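Local coordinates for protein glycoside hydrolase family 43 (PDB 4QQS) that acts as a thermostable alpha-L-arabinofuranosidase of a five-bladed beta-propeller fold, probably trimming arabinose side groups from plant polysaccharides such as xylan, at residues 25-30 against 258-263; 37-42 against 83-88; 45-50 against 310-315; 290-295 against 299-304. All blocks are in the same frame, centred on the assembly; numbering follows the deposited sequence.

Contact 1. Residues 25-30 against 258-263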
# COMPACT_ATOMS: atom_id res chain seq x y z
N SER A 25 10.65 -17.98 1.68
CA SER A 25 9.86 -18.81 0.76
C SER A 25 8.37 -18.87 1.08
O SER A 25 7.64 -19.72 0.55
CB SER A 25 10.45 -20.23 0.66
OG SER A 25 11.79 -20.19 0.21
N ARG A 26 7.91 -17.96 1.92
CA ARG A 26 6.50 -17.84 2.23
C ARG A 26 6.09 -16.39 1.99
O ARG A 26 6.91 -15.47 2.08
CB ARG A 26 6.23 -18.22 3.69
CG ARG A 26 6.76 -19.57 4.11
CD ARG A 26 6.12 -20.69 3.36
NE ARG A 26 4.67 -20.70 3.47
CZ ARG A 26 3.90 -21.73 3.12
NH1 ARG A 26 4.44 -22.85 2.65
NH2 ARG A 26 2.58 -21.62 3.26
N TYR A 27 4.81 -16.21 1.68
CA TYR A 27 4.22 -14.91 1.47
C TYR A 27 3.23 -14.61 2.56
O TYR A 27 2.42 -15.46 2.94
CB TYR A 27 3.51 -14.86 0.12
CG TYR A 27 4.43 -15.07 -1.05
CD1 TYR A 27 4.70 -16.34 -1.53
CD2 TYR A 27 5.05 -13.99 -1.67
CE1 TYR A 27 5.54 -16.54 -2.61
CE2 TYR A 27 5.89 -14.17 -2.75
CZ TYR A 27 6.14 -15.45 -3.22
OH TYR A 27 6.96 -15.68 -4.30
N TYR A 28 3.27 -13.37 3.03
CA TYR A 28 2.41 -12.88 4.10
C TYR A 28 1.68 -11.66 3.60
O TYR A 28 2.31 -10.68 3.20
CB TYR A 28 3.22 -12.55 5.36
CG TYR A 28 3.98 -13.76 5.82
CD1 TYR A 28 3.38 -14.70 6.64
CD2 TYR A 28 5.29 -14.00 5.41
CE1 TYR A 28 4.05 -15.83 7.06
CE2 TYR A 28 5.97 -15.13 5.80
CZ TYR A 28 5.36 -16.05 6.64
OH TYR A 28 6.05 -17.18 7.04
N LEU A 29 0.35 -11.75 3.58
CA LEU A 29 -0.52 -10.68 3.16
C LEU A 29 -1.14 -10.04 4.38
O LEU A 29 -1.74 -10.73 5.20
CB LEU A 29 -1.61 -11.25 2.26
CG LEU A 29 -2.88 -10.40 2.05
CD1 LEU A 29 -2.53 -9.28 1.15
CD2 LEU A 29 -4.01 -11.21 1.46
N TYR A 30 -1.01 -8.73 4.50
CA TYR A 30 -1.62 -7.93 5.55
C TYR A 30 -2.54 -6.94 4.86
O TYR A 30 -2.18 -6.42 3.81
CB TYR A 30 -0.55 -7.18 6.35
CG TYR A 30 0.59 -8.04 6.84
CD1 TYR A 30 1.68 -8.31 6.03
CD2 TYR A 30 0.59 -8.59 8.11
CE1 TYR A 30 2.73 -9.08 6.45
CE2 TYR A 30 1.65 -9.37 8.55
CZ TYR A 30 2.71 -9.62 7.70
OH TYR A 30 3.78 -10.39 8.08
N SER A 258 0.74 -3.36 -3.55
CA SER A 258 2.12 -3.67 -3.21
C SER A 258 2.75 -4.44 -4.37
O SER A 258 2.10 -4.66 -5.40
CB SER A 258 2.19 -4.44 -1.89
OG SER A 258 1.42 -5.63 -1.93
N VAL A 259 4.03 -4.75 -4.24
CA VAL A 259 4.78 -5.48 -5.26
C VAL A 259 5.60 -6.56 -4.57
O VAL A 259 6.19 -6.31 -3.53
CB VAL A 259 5.74 -4.55 -6.03
CG1 VAL A 259 6.50 -5.32 -7.10
CG2 VAL A 259 4.98 -3.39 -6.67
N THR A 260 5.63 -7.75 -5.16
CA THR A 260 6.47 -8.83 -4.65
C THR A 260 7.01 -9.61 -5.86
O THR A 260 6.81 -9.21 -7.01
CB THR A 260 5.68 -9.70 -3.65
OG1 THR A 260 6.55 -10.62 -3.00
CG2 THR A 260 4.55 -10.43 -4.33
N VAL A 261 7.73 -10.68 -5.58
CA VAL A 261 8.36 -11.49 -6.61
C VAL A 261 7.81 -12.90 -6.55
O VAL A 261 7.34 -13.35 -5.50
CB VAL A 261 9.90 -11.47 -6.44
CG1 VAL A 261 10.32 -12.25 -5.20
CG2 VAL A 261 10.59 -11.97 -7.66
N SER A 262 7.86 -13.60 -7.68
CA SER A 262 7.36 -14.97 -7.78
C SER A 262 8.20 -15.93 -6.94
O SER A 262 9.29 -15.58 -6.49
CB SER A 262 7.38 -15.42 -9.25
OG SER A 262 8.71 -15.42 -9.74
N PRO A 263 7.71 -17.15 -6.74
CA PRO A 263 8.46 -18.07 -5.89
C PRO A 263 9.90 -18.30 -6.33
O PRO A 263 10.76 -18.43 -5.47
CB PRO A 263 7.63 -19.35 -5.95
CG PRO A 263 6.23 -18.85 -6.07
CD PRO A 263 6.33 -17.62 -6.96
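The ring of Y27 meets residues 258-263 with its edge: the hydroxyl of T260 and the carbonyl oxygen of V261 both lie in the ring plane, and P263 N and S262 C sit near that plane beyond the phenol oxygen. Y27 OH donates to V261 O at 2.6 Å, with the donor tilted 17° from the carbonyl plane. On the same edge Y27 CE2 lies 3.6 Å from T260 OG1. The phenol oxygen is packed against the S262-P263 peptide, and P263 CD comes within 3.4 Å of Y27 OH. In the five-bladed propeller, Y27 belongs to the second strand of the first four-stranded sheet and T260 to the first strand of the last, so the tyrosine spans the seam where the ring of blades closes. With CG anti to the carbonyl carbon, beside the backbone N (chi1 -62°), the ring extends toward the other sheet. K22 and L47 pack beside Y27, and K22 NZ also bonds S262 O. A phenylalanine in place of Y27 would probably leave the V261 carbonyl without its phenol donor. T260 has OG1 anti to the backbone N, placing the hydroxyl against CE2 and CD2 of the tyrosine.

Contact 2. Residues 37-42 against 83-88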
# COMPACT_ATOMS: atom_id res chain seq x y z
N ARG A 37 -10.17 -2.71 15.04
CA ARG A 37 -9.32 -3.44 15.97
C ARG A 37 -7.86 -3.70 15.55
O ARG A 37 -6.95 -3.65 16.38
CB ARG A 37 -10.03 -4.78 16.28
CG ARG A 37 -9.29 -5.73 17.19
CD ARG A 37 -10.12 -6.94 17.52
NE ARG A 37 -9.37 -7.79 18.43
CZ ARG A 37 -9.90 -8.72 19.21
NH1 ARG A 37 -11.21 -8.92 19.21
NH2 ARG A 37 -9.11 -9.44 19.99
N GLY A 38 -7.61 -4.02 14.29
CA GLY A 38 -6.27 -4.43 13.91
C GLY A 38 -6.24 -5.02 12.51
O GLY A 38 -7.07 -4.69 11.67
N PHE A 39 -5.27 -5.89 12.27
CA PHE A 39 -4.99 -6.37 10.92
C PHE A 39 -4.82 -7.86 10.88
O PHE A 39 -3.97 -8.42 11.58
CB PHE A 39 -3.74 -5.68 10.35
CG PHE A 39 -3.83 -4.19 10.43
CD1 PHE A 39 -4.65 -3.49 9.56
CD2 PHE A 39 -3.14 -3.49 11.40
CE1 PHE A 39 -4.78 -2.13 9.67
CE2 PHE A 39 -3.27 -2.12 11.53
CZ PHE A 39 -4.09 -1.44 10.66
N LYS A 40 -5.59 -8.48 10.00
CA LYS A 40 -5.43 -9.88 9.66
C LYS A 40 -4.21 -10.10 8.78
O LYS A 40 -3.76 -9.21 8.05
CB LYS A 40 -6.67 -10.38 8.93
CG LYS A 40 -7.90 -10.47 9.81
CD LYS A 40 -9.16 -10.83 9.05
CE LYS A 40 -10.29 -11.16 10.00
NZ LYS A 40 -11.60 -11.31 9.32
N VAL A 41 -3.69 -11.31 8.86
CA VAL A 41 -2.62 -11.81 8.01
C VAL A 41 -3.06 -13.14 7.39
O VAL A 41 -3.69 -13.96 8.04
CB VAL A 41 -1.28 -11.94 8.79
CG1 VAL A 41 -1.41 -12.88 9.98
CG2 VAL A 41 -0.15 -12.34 7.85
N TRP A 42 -2.72 -13.29 6.11
CA TRP A 42 -2.92 -14.52 5.36
C TRP A 42 -1.56 -14.99 4.87
O TRP A 42 -0.67 -14.18 4.59
CB TRP A 42 -3.84 -14.31 4.16
CG TRP A 42 -5.25 -13.87 4.44
CD1 TRP A 42 -6.36 -14.65 4.35
CD2 TRP A 42 -5.71 -12.56 4.81
NE1 TRP A 42 -7.49 -13.91 4.62
CE2 TRP A 42 -7.12 -12.63 4.91
CE3 TRP A 42 -5.09 -11.33 5.04
CZ2 TRP A 42 -7.90 -11.53 5.25
CZ3 TRP A 42 -5.88 -10.24 5.36
CH2 TRP A 42 -7.26 -10.35 5.46
N PHE A 83 10.68 -7.95 12.09
CA PHE A 83 9.59 -7.42 11.28
C PHE A 83 9.07 -6.14 11.89
O PHE A 83 8.80 -6.08 13.08
CB PHE A 83 8.48 -8.46 11.13
CG PHE A 83 8.95 -9.73 10.50
CD1 PHE A 83 9.52 -10.73 11.27
CD2 PHE A 83 8.90 -9.89 9.13
CE1 PHE A 83 10.00 -11.88 10.69
CE2 PHE A 83 9.38 -11.05 8.55
CZ PHE A 83 9.92 -12.04 9.33
N TYR A 84 8.93 -5.12 11.06
CA TYR A 84 8.35 -3.84 11.46
C TYR A 84 7.09 -3.60 10.66
O TYR A 84 7.09 -3.71 9.44
CB TYR A 84 9.32 -2.68 11.21
CG TYR A 84 10.50 -2.64 12.14
CD1 TYR A 84 11.64 -3.36 11.86
CD2 TYR A 84 10.48 -1.86 13.28
CE1 TYR A 84 12.73 -3.31 12.69
CE2 TYR A 84 11.57 -1.81 14.13
CZ TYR A 84 12.70 -2.54 13.82
OH TYR A 84 13.81 -2.50 14.64
N MET A 85 6.02 -3.24 11.37
CA MET A 85 4.74 -2.91 10.76
C MET A 85 4.43 -1.44 10.98
O MET A 85 4.48 -0.95 12.10
CB MET A 85 3.62 -3.73 11.38
CG MET A 85 2.25 -3.44 10.76
SD MET A 85 0.87 -4.32 11.53
CE MET A 85 1.16 -6.00 10.98
N THR A 86 4.11 -0.74 9.90
CA THR A 86 3.48 0.56 10.00
C THR A 86 2.00 0.40 9.73
O THR A 86 1.58 -0.51 9.02
CB THR A 86 4.08 1.57 8.99
OG1 THR A 86 4.07 1.00 7.67
CG2 THR A 86 5.49 1.96 9.36
N TYR A 87 1.21 1.30 10.30
CA TYR A 87 -0.22 1.32 10.08
C TYR A 87 -0.74 2.66 10.56
O TYR A 87 0.00 3.42 11.19
CB TYR A 87 -0.92 0.18 10.83
CG TYR A 87 -0.85 0.22 12.35
CD1 TYR A 87 0.22 -0.32 13.04
CD2 TYR A 87 -1.89 0.76 13.09
CE1 TYR A 87 0.26 -0.34 14.42
CE2 TYR A 87 -1.87 0.75 14.48
CZ TYR A 87 -0.79 0.20 15.14
OH TYR A 87 -0.81 0.19 16.52
N SER A 88 -2.02 2.93 10.32
CA SER A 88 -2.63 4.11 10.92
C SER A 88 -3.93 3.73 11.61
O SER A 88 -4.55 2.71 11.30
CB SER A 88 -2.84 5.23 9.89
OG SER A 88 -3.74 4.85 8.87
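F39 reaches across the gap between two neighbouring blades of the five-bladed propeller and brings one edge of its ring (CD2, CE2, CZ) up to M85 and Y87 on strand 83-88. Strand 38-42 of the first sheet and strand 83-88 of the second stay 9.3 Å apart at their axes, so the space is bridged mainly by side chains. The edge of F39 is directed at the face of Y87 in an offset edge-to-face pair, with centroids 5.4 Å apart and planes at 62°. The touching corner is F39 CE2, only 3.4 Å from Y87 CB and nearly as close to CG. Y87 has CG between the backbone N and the carbonyl carbon, and this torsion (chi1 64°) brings its CB and CG up to F39 CE2. Next to it M85 SD approaches F39 CD2 at 4.1 Å, a Met-aromatic contact that comes in obliquely, 56° off the ring normal. Around this trio, F71 and P74 pack on F39, while L57 and V76 touch M85. Backbone bonds from F39 to L57 hold the phenylalanine in its sheet. The cluster lies near the predicted catalytic centre: the side chain of F39 is about 7 Å from that of D17, the predicted proton acceptor, and that of S88 about 6 Å from that of D126, predicted to tune the active-site acid. The far end of Y87 is fixed by a hydrogen bond between its OH and N112 OD1, and beyond the sulfur M85 CE rests against Y30 CD2.

Contact 3. Residues 45-50 against 310-315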
# COMPACT_ATOMS: atom_id res chain seq x y z
N PRO A 45 2.16 -20.10 -0.12
CA PRO A 45 3.46 -20.52 -0.64
C PRO A 45 3.68 -20.04 -2.08
O PRO A 45 4.79 -20.17 -2.60
CB PRO A 45 3.37 -22.04 -0.61
CG PRO A 45 1.94 -22.31 -0.90
CD PRO A 45 1.17 -21.19 -0.20
N ASN A 46 2.64 -19.55 -2.74
CA ASN A 46 2.68 -19.39 -4.19
C ASN A 46 1.97 -18.17 -4.77
O ASN A 46 1.92 -18.02 -5.98
CB ASN A 46 2.15 -20.66 -4.87
CG ASN A 46 0.71 -20.97 -4.49
OD1 ASN A 46 0.03 -20.14 -3.89
ND2 ASN A 46 0.25 -22.17 -4.82
N LEU A 47 1.43 -17.32 -3.89
CA LEU A 47 0.67 -16.10 -4.23
C LEU A 47 -0.76 -16.37 -4.70
O LEU A 47 -1.53 -15.43 -4.92
CB LEU A 47 1.40 -15.21 -5.24
CG LEU A 47 2.66 -14.52 -4.74
CD1 LEU A 47 3.45 -13.95 -5.90
CD2 LEU A 47 2.33 -13.43 -3.74
N VAL A 48 -1.12 -17.65 -4.82
CA VAL A 48 -2.41 -18.05 -5.38
C VAL A 48 -3.35 -18.62 -4.32
O VAL A 48 -4.51 -18.22 -4.21
CB VAL A 48 -2.21 -19.07 -6.51
CG1 VAL A 48 -3.55 -19.49 -7.10
CG2 VAL A 48 -1.32 -18.48 -7.59
N ASP A 49 -2.84 -19.55 -3.53
CA ASP A 49 -3.61 -20.21 -2.48
C ASP A 49 -3.30 -19.52 -1.16
O ASP A 49 -2.14 -19.43 -0.77
CB ASP A 49 -3.24 -21.69 -2.40
CG ASP A 49 -3.36 -22.38 -3.74
OD1 ASP A 49 -4.44 -22.25 -4.36
OD2 ASP A 49 -2.39 -23.02 -4.18
N TRP A 50 -4.34 -19.02 -0.49
CA TRP A 50 -4.18 -18.20 0.72
C TRP A 50 -4.95 -18.78 1.89
O TRP A 50 -6.08 -19.25 1.73
CB TRP A 50 -4.68 -16.78 0.48
CG TRP A 50 -3.82 -16.04 -0.50
CD1 TRP A 50 -4.02 -15.94 -1.84
CD2 TRP A 50 -2.62 -15.31 -0.21
NE1 TRP A 50 -3.01 -15.20 -2.41
CE2 TRP A 50 -2.14 -14.81 -1.43
CE3 TRP A 50 -1.89 -15.06 0.96
CZ2 TRP A 50 -0.98 -14.04 -1.51
CZ3 TRP A 50 -0.73 -14.32 0.87
CH2 TRP A 50 -0.28 -13.82 -0.36
N PRO A 310 -0.94 -18.07 -16.32
CA PRO A 310 0.13 -18.94 -15.82
C PRO A 310 0.48 -18.60 -14.38
O PRO A 310 0.58 -17.43 -14.01
CB PRO A 310 1.31 -18.63 -16.76
CG PRO A 310 0.67 -18.16 -18.01
CD PRO A 310 -0.54 -17.39 -17.57
N GLY A 311 0.64 -19.63 -13.56
CA GLY A 311 0.96 -19.43 -12.16
C GLY A 311 2.25 -18.65 -11.97
O GLY A 311 3.13 -18.70 -12.83
N PRO A 312 2.37 -17.91 -10.86
CA PRO A 312 3.64 -17.23 -10.58
C PRO A 312 4.81 -18.21 -10.68
O PRO A 312 4.73 -19.31 -10.13
CB PRO A 312 3.44 -16.71 -9.15
CG PRO A 312 1.97 -16.48 -9.06
CD PRO A 312 1.36 -17.62 -9.83
N ARG A 313 5.86 -17.84 -11.40
CA ARG A 313 6.92 -18.78 -11.75
C ARG A 313 7.58 -19.36 -10.51
O ARG A 313 7.93 -18.65 -9.57
CB ARG A 313 7.95 -18.14 -12.67
CG ARG A 313 7.47 -17.99 -14.13
CD ARG A 313 8.41 -17.13 -14.98
NE ARG A 313 9.77 -17.55 -14.70
CZ ARG A 313 10.39 -18.58 -15.24
NH1 ARG A 313 9.88 -19.22 -16.28
NH2 ARG A 313 11.58 -18.91 -14.77
N SER A 314 7.77 -20.67 -10.58
CA SER A 314 8.31 -21.46 -9.48
C SER A 314 9.20 -22.55 -10.04
O SER A 314 9.04 -22.98 -11.19
CB SER A 314 7.18 -22.10 -8.68
OG SER A 314 6.53 -23.12 -9.42
N ASN A 315 10.15 -22.99 -9.23
CA ASN A 315 11.00 -24.11 -9.61
C ASN A 315 10.28 -25.43 -9.37
O ASN A 315 9.22 -25.46 -8.74
CB ASN A 315 12.31 -24.06 -8.84
CG ASN A 315 13.22 -22.95 -9.34
OD1 ASN A 315 13.41 -22.79 -10.54
ND2 ASN A 315 13.77 -22.17 -8.41
OXT ASN A 315 10.74 -26.50 -9.80
O HOH W 1 3.14 -20.11 -8.02
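N46 OD1 accepts two backbone N-H groups, from V48 N at 2.9 Å and from D49 N at 3.0 Å. The V48 donor stands well above the carbonyl plane (47° out of it), whereas that of D49 is tilted only slightly and its bond is almost straight. The other end of the amide is used as well: N46 ND2 donates to D49 OD2 at 2.8 Å in a nearly linear bond lying in the amide plane, though it meets the carboxylate from above. With three bonds on it, the amide is held against rotation. On the other side of the residue, the backbone N46 O lies 3.4 Å from P312 CG. A water spans the same gap, donating to N46 O at 3.2 Å and to P312 O at 2.8 Å. The puckered ring of P312 is further packed by V48 CG2, 3.6 Å from P312 CD; with CG1 anti to the backbone N, CG2 is the methyl turned to the proline. L47 CB touches P312 CG more loosely. I289 and P263 also pack on P312, and R291 bonds P310 O, so the C-terminal tail is held against the last sheet too. The turn at N46 is an Asx turn with its Asx motif, linking the third and fourth strands of the first propeller blade, and the tail that follows the last blade packs against it.

Contact 4. Residues 290-295 against 299-304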
# COMPACT_ATOMS: atom_id res chain seq x y z
N ASP A 290 -1.20 -9.59 -10.55
CA ASP A 290 -0.91 -9.65 -11.97
C ASP A 290 0.55 -9.31 -12.21
O ASP A 290 1.23 -8.73 -11.36
CB ASP A 290 -1.84 -8.72 -12.79
CG ASP A 290 -3.15 -9.39 -13.22
OD1 ASP A 290 -3.11 -10.53 -13.74
OD2 ASP A 290 -4.22 -8.73 -13.10
N ARG A 291 1.05 -9.68 -13.39
CA ARG A 291 2.45 -9.50 -13.73
C ARG A 291 2.78 -8.03 -13.97
O ARG A 291 2.05 -7.33 -14.64
CB ARG A 291 2.81 -10.35 -14.95
CG ARG A 291 2.88 -11.82 -14.59
CD ARG A 291 3.19 -12.73 -15.80
NE ARG A 291 3.61 -14.04 -15.30
CZ ARG A 291 2.79 -15.03 -14.94
NH1 ARG A 291 1.49 -14.97 -15.15
NH2 ARG A 291 3.31 -16.12 -14.38
N LEU A 292 3.92 -7.63 -13.40
CA LEU A 292 4.45 -6.28 -13.45
C LEU A 292 5.83 -6.36 -14.09
O LEU A 292 6.61 -7.24 -13.73
CB LEU A 292 4.58 -5.75 -12.02
CG LEU A 292 5.05 -4.32 -11.85
CD1 LEU A 292 3.95 -3.36 -12.27
CD2 LEU A 292 5.42 -4.07 -10.41
N TYR A 293 6.14 -5.47 -15.03
CA TYR A 293 7.43 -5.54 -15.72
C TYR A 293 7.79 -4.18 -16.30
O TYR A 293 6.94 -3.31 -16.44
CB TYR A 293 7.38 -6.60 -16.83
CG TYR A 293 6.38 -6.31 -17.93
CD1 TYR A 293 5.03 -6.57 -17.76
CD2 TYR A 293 6.79 -5.79 -19.16
CE1 TYR A 293 4.11 -6.32 -18.76
CE2 TYR A 293 5.88 -5.55 -20.18
CZ TYR A 293 4.53 -5.81 -19.98
OH TYR A 293 3.61 -5.56 -20.97
N PHE A 294 9.05 -4.03 -16.65
CA PHE A 294 9.55 -2.84 -17.31
C PHE A 294 9.83 -3.14 -18.78
O PHE A 294 10.38 -4.20 -19.12
CB PHE A 294 10.83 -2.37 -16.63
CG PHE A 294 10.65 -1.88 -15.21
CD1 PHE A 294 10.70 -2.75 -14.13
CD2 PHE A 294 10.44 -0.53 -14.96
CE1 PHE A 294 10.55 -2.29 -12.83
CE2 PHE A 294 10.29 -0.07 -13.66
CZ PHE A 294 10.34 -0.95 -12.60
N GLU A 295 9.50 -2.19 -19.64
CA GLU A 295 9.80 -2.29 -21.07
C GLU A 295 10.04 -0.88 -21.59
O GLU A 295 9.20 -0.01 -21.40
CB GLU A 295 8.65 -2.97 -21.81
CG GLU A 295 8.83 -3.08 -23.31
CD GLU A 295 7.80 -3.97 -23.97
OE1 GLU A 295 6.60 -3.84 -23.63
OE2 GLU A 295 8.19 -4.79 -24.84
N LEU A 299 7.06 1.28 -16.74
CA LEU A 299 6.49 0.28 -15.86
C LEU A 299 5.10 -0.11 -16.36
O LEU A 299 4.26 0.76 -16.59
CB LEU A 299 6.46 0.84 -14.44
CG LEU A 299 5.95 -0.10 -13.35
CD1 LEU A 299 6.77 -1.38 -13.28
CD2 LEU A 299 5.97 0.63 -12.00
N LYS A 300 4.88 -1.41 -16.55
CA LYS A 300 3.67 -1.95 -17.17
C LYS A 300 3.09 -3.08 -16.34
O LYS A 300 3.81 -3.80 -15.65
CB LYS A 300 3.97 -2.46 -18.58
CG LYS A 300 4.60 -1.42 -19.48
CD LYS A 300 4.73 -1.92 -20.92
CE LYS A 300 5.34 -0.86 -21.84
NZ LYS A 300 5.34 -1.30 -23.26
N VAL A 301 1.77 -3.24 -16.44
CA VAL A 301 1.08 -4.38 -15.85
C VAL A 301 0.37 -5.14 -16.95
O VAL A 301 -0.31 -4.54 -17.80
CB VAL A 301 0.02 -3.93 -14.80
CG1 VAL A 301 -0.67 -5.15 -14.20
CG2 VAL A 301 0.67 -3.11 -13.72
N LYS A 302 0.52 -6.46 -16.95
CA LYS A 302 -0.30 -7.30 -17.80
C LYS A 302 -1.59 -7.54 -17.05
O LYS A 302 -1.71 -8.47 -16.25
CB LYS A 302 0.41 -8.62 -18.11
CG LYS A 302 -0.35 -9.47 -19.09
CD LYS A 302 0.34 -10.80 -19.35
CE LYS A 302 -0.33 -11.56 -20.50
NZ LYS A 302 -1.81 -11.60 -20.35
N GLY A 303 -2.57 -6.68 -17.24
CA GLY A 303 -3.81 -6.78 -16.51
C GLY A 303 -4.62 -5.50 -16.58
O GLY A 303 -4.27 -4.56 -17.30
N PRO A 304 -5.70 -5.44 -15.82
CA PRO A 304 -6.10 -6.45 -14.83
C PRO A 304 -6.76 -7.65 -15.48
O PRO A 304 -7.52 -7.50 -16.45
CB PRO A 304 -7.11 -5.68 -13.97
CG PRO A 304 -7.75 -4.74 -14.95
CD PRO A 304 -6.64 -4.30 -15.86
O HOH W 2 -0.83 -10.84 -15.32
O HOH W 3 1.11 -4.52 -20.47
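The chi1 of Y293 (63°) sets CG between the backbone N and the carbonyl carbon, swinging the ring over K300, whose chain leaves with CG anti to the carbonyl carbon, beside the backbone N (chi1 -56°), and runs extended to E295. K300 CB therefore lies over one face of the phenol ring, 3.9 Å from the Y293 centroid, in a CH-pi contact, and K300 CD follows along the ring. Beyond it K300 NZ forms a salt bridge with E295 OE1 at 2.9 Å, met from above the carboxylate plane. Cut back to an alanine, K300 would probably leave the E295 carboxylate without its mate and the Y293 ring less covered near CE2, CZ and OH. Y293 and K300 stand on one face of the antiparallel hairpin whose second strand, 298-302, is the outermost of the last propeller blade. They are a hydrogen-bonded pair, with Y293 N donating to K300 O at 2.9 Å and K300 N to Y293 O at 2.8 Å. The opposite face is apolar: L299 CD1 lies over the F294 ring, 3.8 Å from its centroid, and meets L292 CD1 at 3.6 Å. At the far end a water joins D290 OD1, R291 N and K302 O, while D290 OD2 bonds the hydroxyl of Y272 and R291 NE pairs with E267. At G303 a beta carbon would collide with D290 OD2.

How the contacts relate
From the N terminus, contact 1 opens on strand 26-32, contact 2 on strand 38-44 and contact 3 on the turn after it, all in the first blade. Contact 2 closes first, at strand 82-90, tying the first sheet to the second. Contact 1 closes much later, at strand 257-261, joining the first and last sheets, so contact 2 lies within its span. Contact 4 follows both in series, a short hairpin closure in the last sheet. Contact 3 closes at the C terminus; it crosses contacts 1 and 2 and encloses contact 4. A backbone bond between L29 and W42 links contacts 1 and 2, while V259 of contact 1 packs on L292 of contact 4.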